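Hut operon positive regulatory protein (Bacillus subtilis, PDB 4H4L) is an RNA-binding antiterminator that, with histidine bound, lets transcription run past the terminator of the hut histidine-degradation operon. Local coordinates at the interface of chains A and B and the interface of chains A and C. Sequence-based numbering; all coordinates share one arbitrary frame. Chains: chain A/B/C, Hut operon positive regulatory protein.

Contacts 1 and 3 belong to the same two-fold A-B interface and lie about 20 Å apart between the centres of their C-alpha atoms; contact 2, where chain A meets chain C, is about 17 Å from contact 1 and 24 Å from contact 3. Helix 70-87 is shared: its A:Tyr76 serves contact 2, while A:His84, near its end, serves contact 1. One helix thus faces two neighbours of the homohexamer. Contact 3 instead uses helix 9-17 of chain A with the residues just after it, and helix 9-18 of chain B. The chemistry differs: imidazole under peptide, tyrosine bond with a leucine laid on a helix, aliphatic packing.

Contact 1: the interface of chains A and B. Residues chain A 84, 88-89; chain B 84.
The C-terminal end of helix 70-87 of chain A and the loop that follows it, A:Arg88 and A:Gly89, lie against B:His84 on helix 70-87 of chain B. The imidazole of B:His84 presents one face to the peptide joining the two loop residues. Carbonyl carbon C of A:Arg88 sits over the ring centre, 3.8 Å from the centroid, and N of A:Gly89 stands at nearly the same height, which leaves the peptide bond almost parallel to the ring. The histidine keeps CG on the backbone N side (chi1 -87°), and from there its ring turns that face to the loop. A flat aromatic group suits a flat peptide, since both can meet over a broad surface.

Glycine fits the next position: its CA reaches to 3.8 Å from NE2 of B:His84, and its positive phi of 120° is awkward for residues bearing a CB. The arginine contributes mainly the base of its chain. Its CG lies 3.9 Å from CB of B:His84, while bends at chi2 and chi3 carry the guanidinium away, its plane nearly perpendicular to the ring (85°). A:His84 adds its backbone, with O 4.0 Å from CB of B:His84.

By the two-fold, A:His84 lies in the same way against the loop of chain B. A:Arg88 also lines a pocket for L-histidine, so the site joins two subunits of the hexamer and may connect their packing to the effector.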
loop_
_atom_site.group_PDB
_atom_site.type_symbol
_atom_site.label_atom_id
_atom_site.label_comp_id
_atom_site.label_asym_id
_atom_site.label_seq_id
_atom_site.Cartn_x
_atom_site.Cartn_y
_atom_site.Cartn_z
ATOM N N HIS A 84 6.933 8.483 3.047
ATOM C CA HIS A 84 6.957 7.024 2.885
ATOM C C HIS A 84 8.054 6.417 3.717
ATOM O O HIS A 84 7.866 5.356 4.286
ATOM C CB HIS A 84 7.077 6.571 1.444
ATOM C CG HIS A 84 5.755 6.322 0.768
ATOM N ND1 HIS A 84 5.202 7.214 -0.104
ATOM C CD2 HIS A 84 4.864 5.238 0.848
ATOM C CE1 HIS A 84 4.011 6.726 -0.563
ATOM N NE2 HIS A 84 3.809 5.511 0.012
ATOM N N ARG A 88 6.402 4.024 6.534
ATOM C CA ARG A 88 6.661 2.603 6.239
ATOM C C ARG A 88 5.421 1.708 5.973
ATOM O O ARG A 88 5.217 0.703 6.657
ATOM C CB ARG A 88 7.601 1.984 7.306
ATOM C CG ARG A 88 9.065 2.361 7.033
ATOM C CD ARG A 88 9.867 2.693 8.278
ATOM N NE ARG A 88 9.165 3.670 9.098
ATOM C CZ ARG A 88 8.561 3.379 10.251
ATOM N NH1 ARG A 88 8.616 2.135 10.702
ATOM N NH2 ARG A 88 7.908 4.321 10.938
ATOM N N GLY A 89 4.605 2.081 4.981
ATOM C CA GLY A 89 3.511 1.225 4.529
ATOM C C GLY A 89 2.137 1.822 4.645
ATOM O O GLY A 89 1.323 1.714 3.743
ATOM N N HIS B 84 11.124 0.670 2.347
ATOM C CA HIS B 84 10.001 1.558 2.020
ATOM C C HIS B 84 10.458 2.921 1.574
ATOM O O HIS B 84 9.962 3.468 0.593
ATOM C CB HIS B 84 9.023 1.677 3.184
ATOM C CG HIS B 84 7.976 0.600 3.206
ATOM N ND1 HIS B 84 7.950 -0.372 4.144
ATOM C CD2 HIS B 84 6.906 0.348 2.357
ATOM C CE1 HIS B 84 6.908 -1.206 3.908
ATOM N NE2 HIS B 84 6.265 -0.761 2.827
#

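Contact 2: the interface of chains A and C. Residues chain A 48, 51-52, 55, 76; chain C 96-97.
Carbonyl oxygen O of C:Leu96 accepts a hydrogen bond from the phenol OH of A:Tyr76, 2.8 Å away. In this HutP-family hexamer the bond ties helix 70-87 of chain A to the end of the 3-10 helix 94-96 of chain C. Each partner also has a link to bound L-histidine: A:Tyr76 lines the pocket that holds zinc as well, and C:Leu97, next to C:Leu96, belongs to a different one. The acceptor lies in the plane of the phenol ring, at its edge, whereas the hydroxyl approaches the carbonyl at a C=O...O angle of 145°, tilted 27° from the carbonyl plane. Tyrosine suits this place because its long rigid ring carries a donor across to a backbone oxygen. A:Tyr76 CG is anti to the backbone N (chi1 -180°), extending the ring toward chain C. CD1 of A:Ile51 packs on the same oxygen at 3.4 Å, a contact that comes from the engineered isoleucine.

The forked side chain of C:Leu97 lies across helix 47-60. One branch, CD2, is 3.8 Å from CG2 of A:Ile51, the two side chains running antiparallel; the same methyl comes 4.0 Å from OE1 of A:Glu55 and borders A:Ala52, whose small methyl lets it lie close to the helix. The other branch, CD1, is 3.9 Å from CB of A:His48. That CB does most of the touching, 3.6 Å from N of C:Leu97, while the imidazole turns away, with ND1 4.1 Å from CD1 of C:Leu97.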
loop_
_atom_site.group_PDB
_atom_site.type_symbol
_atom_site.label_atom_id
_atom_site.label_comp_id
_atom_site.label_asym_id
_atom_site.label_seq_id
_atom_site.Cartn_x
_atom_site.Cartn_y
_atom_site.Cartn_z
ATOM N N HIS A 48 -0.925 15.826 7.922
ATOM C CA HIS A 48 -1.273 17.057 7.221
ATOM C C HIS A 48 -0.590 18.251 7.803
ATOM O O HIS A 48 -0.168 19.137 7.057
ATOM C CB HIS A 48 -2.796 17.233 7.019
ATOM C CG HIS A 48 -3.593 17.456 8.285
ATOM N ND1 HIS A 48 -4.224 18.630 8.548
ATOM C CD2 HIS A 48 -3.894 16.601 9.353
ATOM C CE1 HIS A 48 -4.868 18.543 9.740
ATOM N NE2 HIS A 48 -4.664 17.301 10.234
ATOM N N ILE A 51 2.971 18.167 6.375
ATOM C CA ILE A 51 2.977 18.677 5.008
ATOM C C ILE A 51 2.852 20.222 4.999
ATOM O O ILE A 51 3.572 20.905 4.261
ATOM C CB ILE A 51 1.841 17.988 4.189
ATOM C CG1 ILE A 51 2.074 16.474 4.145
ATOM C CG2 ILE A 51 1.692 18.594 2.795
ATOM C CD1 ILE A 51 0.877 15.689 3.673
ATOM N N ALA A 52 1.968 20.738 5.853
ATOM C CA ALA A 52 1.576 22.156 5.926
ATOM C C ALA A 52 2.713 23.042 6.418
ATOM O O ALA A 52 3.103 23.989 5.732
ATOM C CB ALA A 52 0.363 22.310 6.834
ATOM N N GLU A 55 5.201 23.240 3.720
ATOM C CA GLU A 55 4.787 24.046 2.573
ATOM C C GLU A 55 5.013 25.501 2.946
ATOM O O GLU A 55 5.657 26.264 2.197
ATOM C CB GLU A 55 3.321 23.812 2.250
ATOM C CG GLU A 55 2.843 24.400 0.925
ATOM C CD GLU A 55 1.323 24.328 0.748
ATOM O OE1 GLU A 55 0.604 23.802 1.632
ATOM O OE2 GLU A 55 0.819 24.810 -0.278
ATOM N N TYR A 76 4.561 19.138 -2.920
ATOM C CA TYR A 76 3.589 18.281 -2.309
ATOM C C TYR A 76 4.101 16.866 -2.467
ATOM O O TYR A 76 4.306 16.139 -1.474
ATOM C CB TYR A 76 2.216 18.429 -2.908
ATOM C CG TYR A 76 1.231 17.513 -2.235
ATOM C CD1 TYR A 76 0.761 17.775 -0.923
ATOM C CD2 TYR A 76 0.773 16.356 -2.892
ATOM C CE1 TYR A 76 -0.133 16.894 -0.305
ATOM C CE2 TYR A 76 -0.119 15.494 -2.291
ATOM C CZ TYR A 76 -0.558 15.756 -1.014
ATOM O OH TYR A 76 -1.429 14.869 -0.458
ATOM N N LEU C 96 -3.966 13.850 4.544
ATOM C CA LEU C 96 -2.750 14.192 3.769
ATOM C C LEU C 96 -2.865 15.537 3.102
ATOM O O LEU C 96 -2.188 15.781 2.109
ATOM C CB LEU C 96 -2.401 13.152 2.698
ATOM C CG LEU C 96 -2.016 11.730 3.110
ATOM C CD1 LEU C 96 -1.835 10.881 1.859
ATOM C CD2 LEU C 96 -0.751 11.700 3.994
ATOM N N LEU C 97 -3.733 16.399 3.629
ATOM C CA LEU C 97 -3.813 17.808 3.220
ATOM C C LEU C 97 -4.184 17.992 1.765
ATOM O O LEU C 97 -3.547 18.783 1.056
ATOM C CB LEU C 97 -2.503 18.551 3.507
ATOM C CG LEU C 97 -2.713 20.063 3.643
ATOM C CD1 LEU C 97 -3.315 20.484 4.994
ATOM C CD2 LEU C 97 -1.410 20.797 3.346
#

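Contact 3: the interface of chains A and B. Residues chain A 14-15, 18-19; chain B 11, 14-15, 18.
At the apolar centre A:Leu18, just past the end of helix 9-17, lies on helix 9-18 of chain B. Its CD1 reaches CG1 of B:Val14 (3.9 Å) and CD1 of B:Leu15 (4.0 Å), and its CB rests 3.7 Å from CG of B:Arg11. A branched leucine suits this centre because its methyls and CB can touch several neighbours at once.

The valines flank it. CG1 of A:Val14 faces its counterpart, CG1 of B:Val14, at 4.1 Å; both hold CG1 opposite the backbone N (chi1 173° in A:Val14), which turns these methyls toward each other. Short, stiff valines suit helices that approach closely. The same A:Val14 methyl lies 3.4 Å from CD1 of B:Leu18, the two side chains set nearly perpendicular, and CG of A:Leu15 borders that CD1 too.

Further out, B:Arg11 runs antiparallel to A:Leu18. Arginine fits this border because its methylenes can cover leucine while its head belongs to the polar rim. The chain bends at chi3 (78°), and within chain B CD2 of B:Leu15 lies over one guanidinium face, near its rim. NH2 is modelled too close to O of A:Leu18 for the pairing to be trusted. The site holds the N-terminal helices of two subunits together in the hexamer.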
loop_
_atom_site.group_PDB
_atom_site.type_symbol
_atom_site.label_atom_id
_atom_site.label_comp_id
_atom_site.label_asym_id
_atom_site.label_seq_id
_atom_site.Cartn_x
_atom_site.Cartn_y
_atom_site.Cartn_z
ATOM N N VAL A 14 20.594 15.957 3.911
ATOM C CA VAL A 14 20.658 14.984 5.001
ATOM C C VAL A 14 21.787 15.260 6.008
ATOM O O VAL A 14 21.531 15.334 7.221
ATOM C CB VAL A 14 20.740 13.556 4.446
ATOM C CG1 VAL A 14 20.983 12.573 5.566
ATOM C CG2 VAL A 14 19.447 13.211 3.730
ATOM N N LEU A 15 23.020 15.416 5.510
ATOM C CA LEU A 15 24.131 15.873 6.347
ATOM C C LEU A 15 23.721 17.173 7.034
ATOM O O LEU A 15 24.026 17.409 8.206
ATOM C CB LEU A 15 25.400 16.091 5.515
ATOM C CG LEU A 15 26.221 14.867 5.065
ATOM C CD1 LEU A 15 26.625 15.007 3.606
ATOM C CD2 LEU A 15 27.448 14.583 5.941
ATOM N N LEU A 18 21.061 16.269 9.809
ATOM C CA LEU A 18 21.540 15.518 10.963
ATOM C C LEU A 18 22.573 16.258 11.805
ATOM O O LEU A 18 23.045 15.714 12.811
ATOM C CB LEU A 18 22.069 14.163 10.524
ATOM C CG LEU A 18 21.089 13.351 9.671
ATOM C CD1 LEU A 18 21.785 12.111 9.152
ATOM C CD2 LEU A 18 19.803 13.021 10.428
ATOM N N ASN A 19 22.883 17.500 11.412
ATOM C CA ASN A 19 23.935 18.306 12.058
ATOM C C ASN A 19 23.486 19.543 12.855
ATOM O O ASN A 19 23.947 20.661 12.584
ATOM C CB ASN A 19 25.043 18.674 11.055
ATOM C CG ASN A 19 25.947 17.490 10.721
ATOM O OD1 ASN A 19 26.296 16.690 11.592
ATOM N ND2 ASN A 19 26.336 17.378 9.451
ATOM N N ARG B 11 20.678 7.896 13.300
ATOM C CA ARG B 11 21.479 8.931 12.665
ATOM C C ARG B 11 22.905 8.480 12.384
ATOM O O ARG B 11 23.337 8.462 11.231
ATOM C CB ARG B 11 21.476 10.180 13.545
ATOM C CG ARG B 11 22.128 11.404 12.919
ATOM C CD ARG B 11 22.082 12.583 13.878
ATOM N NE ARG B 11 23.117 12.463 14.899
ATOM C CZ ARG B 11 24.040 13.384 15.146
ATOM N NH1 ARG B 11 24.944 13.173 16.095
ATOM N NH2 ARG B 11 24.048 14.522 14.459
ATOM N N VAL B 14 23.158 6.382 9.548
ATOM C CA VAL B 14 22.965 7.082 8.274
ATOM C C VAL B 14 24.180 7.923 7.952
ATOM O O VAL B 14 24.693 7.897 6.822
ATOM C CB VAL B 14 21.745 8.006 8.312
ATOM C CG1 VAL B 14 21.655 8.835 7.042
ATOM C CG2 VAL B 14 20.488 7.181 8.486
ATOM N N LEU B 15 24.624 8.657 8.978
ATOM C CA LEU B 15 25.782 9.550 8.921
ATOM C C LEU B 15 27.006 8.777 8.459
ATOM O O LEU B 15 27.725 9.230 7.570
ATOM C CB LEU B 15 26.018 10.173 10.301
ATOM C CG LEU B 15 26.317 11.663 10.510
ATOM C CD1 LEU B 15 25.730 12.566 9.413
ATOM C CD2 LEU B 15 25.811 12.061 11.891
ATOM N N LEU B 18 27.199 8.353 4.894
ATOM C CA LEU B 18 27.218 9.585 4.107
ATOM C C LEU B 18 28.574 10.276 3.960
ATOM O O LEU B 18 28.780 11.033 3.012
ATOM C CB LEU B 18 26.151 10.565 4.603
ATOM C CG LEU B 18 24.717 10.289 4.139
ATOM C CD1 LEU B 18 23.932 11.577 4.251
ATOM C CD2 LEU B 18 24.656 9.768 2.708
#